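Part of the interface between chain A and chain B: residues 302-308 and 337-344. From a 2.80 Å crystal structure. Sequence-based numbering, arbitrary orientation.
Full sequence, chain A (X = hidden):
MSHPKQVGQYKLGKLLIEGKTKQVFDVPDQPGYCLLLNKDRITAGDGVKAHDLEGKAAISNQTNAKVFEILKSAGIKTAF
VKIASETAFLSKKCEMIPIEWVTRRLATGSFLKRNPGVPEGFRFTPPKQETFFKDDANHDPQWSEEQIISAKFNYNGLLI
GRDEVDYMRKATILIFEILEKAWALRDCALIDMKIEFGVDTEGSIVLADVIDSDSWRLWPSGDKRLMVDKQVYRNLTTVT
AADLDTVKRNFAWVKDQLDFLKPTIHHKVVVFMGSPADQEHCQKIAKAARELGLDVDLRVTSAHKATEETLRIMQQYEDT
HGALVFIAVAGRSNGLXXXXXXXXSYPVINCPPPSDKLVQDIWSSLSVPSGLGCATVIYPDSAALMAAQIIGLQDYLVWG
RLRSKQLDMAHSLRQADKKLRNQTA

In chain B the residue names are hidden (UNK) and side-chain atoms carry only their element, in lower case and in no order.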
# COMPACT_ATOMS: atom_id res chain seq x y z
N SER A 302 27.74 -1.02 -11.99
CA SER A 302 26.34 -1.22 -12.29
C SER A 302 26.10 -2.65 -12.77
O SER A 302 26.90 -3.19 -13.51
CB SER A 302 25.92 -0.22 -13.37
OG SER A 302 24.52 -0.13 -13.56
N ALA A 303 25.02 -3.28 -12.34
CA ALA A 303 24.69 -4.59 -12.91
C ALA A 303 23.86 -4.46 -14.21
O ALA A 303 23.61 -5.45 -14.91
CB ALA A 303 23.96 -5.44 -11.89
N HIS A 304 23.44 -3.23 -14.52
CA HIS A 304 22.66 -2.95 -15.72
C HIS A 304 23.51 -2.27 -16.80
O HIS A 304 23.50 -2.66 -17.97
CB HIS A 304 21.50 -2.05 -15.39
CG HIS A 304 20.67 -2.52 -14.24
ND1 HIS A 304 19.73 -3.52 -14.36
CD2 HIS A 304 20.58 -2.07 -12.96
CE1 HIS A 304 19.12 -3.69 -13.20
NE2 HIS A 304 19.61 -2.82 -12.34
N LYS A 305 24.25 -1.25 -16.40
CA LYS A 305 25.01 -0.44 -17.33
C LYS A 305 26.40 -1.00 -17.60
O LYS A 305 27.06 -0.62 -18.58
CB LYS A 305 25.14 0.98 -16.81
CG LYS A 305 23.83 1.67 -16.52
CD LYS A 305 24.15 3.12 -16.20
CE LYS A 305 23.01 3.81 -15.52
NZ LYS A 305 23.36 5.23 -15.32
N ALA A 306 26.88 -1.87 -16.72
CA ALA A 306 28.17 -2.50 -16.94
C ALA A 306 28.19 -3.94 -16.43
O ALA A 306 28.98 -4.29 -15.56
CB ALA A 306 29.25 -1.70 -16.27
N THR A 307 27.31 -4.76 -16.99
CA THR A 307 27.09 -6.12 -16.51
C THR A 307 28.39 -6.96 -16.50
O THR A 307 28.73 -7.60 -15.50
CB THR A 307 25.98 -6.81 -17.33
OG1 THR A 307 24.81 -6.00 -17.32
CG2 THR A 307 25.64 -8.16 -16.76
N GLU A 308 29.12 -6.95 -17.61
CA GLU A 308 30.33 -7.75 -17.73
C GLU A 308 31.43 -7.33 -16.73
O GLU A 308 32.02 -8.20 -16.07
CB GLU A 308 30.85 -7.67 -19.18
CG GLU A 308 31.56 -6.32 -19.57
CD GLU A 308 30.75 -5.02 -19.30
OE1 GLU A 308 29.49 -5.02 -19.33
OE2 GLU A 308 31.40 -3.97 -19.04
N UNK B 337 14.43 -7.91 -17.58
CA UNK B 337 14.11 -6.82 -18.47
C UNK B 337 15.12 -5.69 -18.40
O UNK B 337 15.69 -5.30 -19.42
N UNK B 338 15.33 -5.15 -17.20
CA UNK B 338 16.33 -4.08 -17.09
C UNK B 338 17.73 -4.49 -17.51
O UNK B 338 18.43 -3.65 -18.06
c UNK B 338 14.79 -3.92 -15.28
c UNK B 338 14.41 -5.16 -16.04
c UNK B 338 16.28 -3.72 -15.61
N UNK B 339 18.12 -5.74 -17.32
CA UNK B 339 19.46 -6.16 -17.73
C UNK B 339 19.61 -6.20 -19.26
O UNK B 339 20.61 -5.75 -19.79
c UNK B 339 20.44 -7.20 -15.66
c UNK B 339 20.88 -8.28 -17.88
c UNK B 339 19.88 -7.49 -17.05
N UNK B 340 18.59 -6.70 -19.95
CA UNK B 340 18.57 -6.66 -21.42
C UNK B 340 18.70 -5.23 -21.91
O UNK B 340 19.53 -4.93 -22.76
c UNK B 340 18.16 -9.54 -22.42
c UNK B 340 15.68 -9.09 -22.39
c UNK B 340 17.26 -7.23 -21.97
c UNK B 340 17.02 -8.73 -21.80
N UNK B 341 17.89 -4.35 -21.33
CA UNK B 341 17.85 -2.97 -21.73
C UNK B 341 19.19 -2.26 -21.57
O UNK B 341 19.57 -1.42 -22.38
c UNK B 341 16.78 -2.24 -20.91
o UNK B 341 16.65 -0.89 -21.35
N UNK B 342 19.94 -2.64 -20.54
CA UNK B 342 21.20 -1.99 -20.29
C UNK B 342 22.25 -2.48 -21.24
O UNK B 342 23.28 -1.85 -21.41
N UNK B 343 21.97 -3.62 -21.87
CA UNK B 343 22.93 -4.27 -22.76
C UNK B 343 22.55 -4.28 -24.24
O UNK B 343 23.35 -4.72 -25.07
c UNK B 343 23.19 -5.69 -22.29
o UNK B 343 25.24 -5.64 -21.09
c UNK B 343 24.01 -5.74 -21.04
n UNK B 343 23.35 -5.90 -19.91
N UNK B 344 21.36 -3.82 -24.58
CA UNK B 344 20.99 -3.73 -25.99
C UNK B 344 20.41 -2.39 -26.34
O UNK B 344 20.10 -1.59 -25.47
o UNK B 344 20.03 -4.91 -27.87
c UNK B 344 18.61 -4.53 -26.02
c UNK B 344 20.02 -4.84 -26.44
O HOH W 1 25.98 -3.51 -19.27

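Position 337 of chain B has backbone atoms only. No side-chain atom is modelled, and nothing of the chain A stretch is near. An ideal CB here would clash with a side-chain atom of position 338. This is Gly B337, within a helix that begins earlier in the chain.

Position 338 has three side-chain carbons, and they close a ring onto the backbone N. Its CB lies 3.7 Å from ND1 of His A304, an oblique approach to the imidazole. Only proline closes such a ring. The residue is Pro B338. Its carbonyl O accepts a helical bond from the backbone N of position 342, at 3.1 Å.

Position 339 has three side-chain carbons, one carrying the other two. One of the two end carbons lies 3.7 Å from O of Ala A303 and 4.0 Å from ND1 of His A304. Branching at the first carbon with no heteroatom means valine. Val B339 has chi1 in the t well, and the touching carbon is its CG2. Together with Pro B338 it gives the imidazole a nonpolar neighbourhood.

Position 340 has four carbons, forked at the second. Its CA-to-CB bond points away from the chain A stretch, and the side chain does not touch it. The fork is that of leucine, Leu B340.

Position 341 has one carbon followed by one oxygen. It does not touch the chain A stretch. The pattern is that of serine, Ser B341. Its OG is hydrogen-bonded elsewhere in the structure.

Position 342 again has no side-chain atoms. Its CA lies 3.3 Å from O of His A304, in a CA-H...O contact with an angle of 141° at the hydrogen. An ideal CB would point toward the chain A stretch and stand 2.1 Å from O of His A304, a clash. The close approach therefore depends on Gly B342.

Position 343 has two carbons, the second carrying one oxygen and one nitrogen. Its nitrogen lies 3.0 Å from OG1 of Thr A307. This short amide is asparagine, Asn B343. Its ND2 donates to OG1 of Thr A307, with an almost straight angle of 179°. ND2 of Asn B343 also donates to O of Val B339 at 2.7 Å, within its own chain. Thus the amide nitrogen is held to its own helix and to the partner chain. OD1 of Asn B343 accepts from water 1 at 2.9 Å.

Position 344 has one carbon carrying one oxygen and one carbon. It is out of reach of the chain A stretch. The pattern is that of threonine, Thr B344.

The contact works by close backbone packing beside a small polar network. The CA atoms of His A304 and Gly B342 are 4.9 Å apart, the nearest such pair across the stretches. Beside them, OG1 of Thr A307 accepts from Asn B343 and donates to O of Ala A303 at 2.7 Å. Water 1 extends the network: it donates to O of His A304 and accepts from N of Thr A307, both at 2.9 Å. Through its bond to Asn B343 it joins the chains a second time. The two stretches bury 288 Å² in all.

Chain B (337-344) GPVLSGNT
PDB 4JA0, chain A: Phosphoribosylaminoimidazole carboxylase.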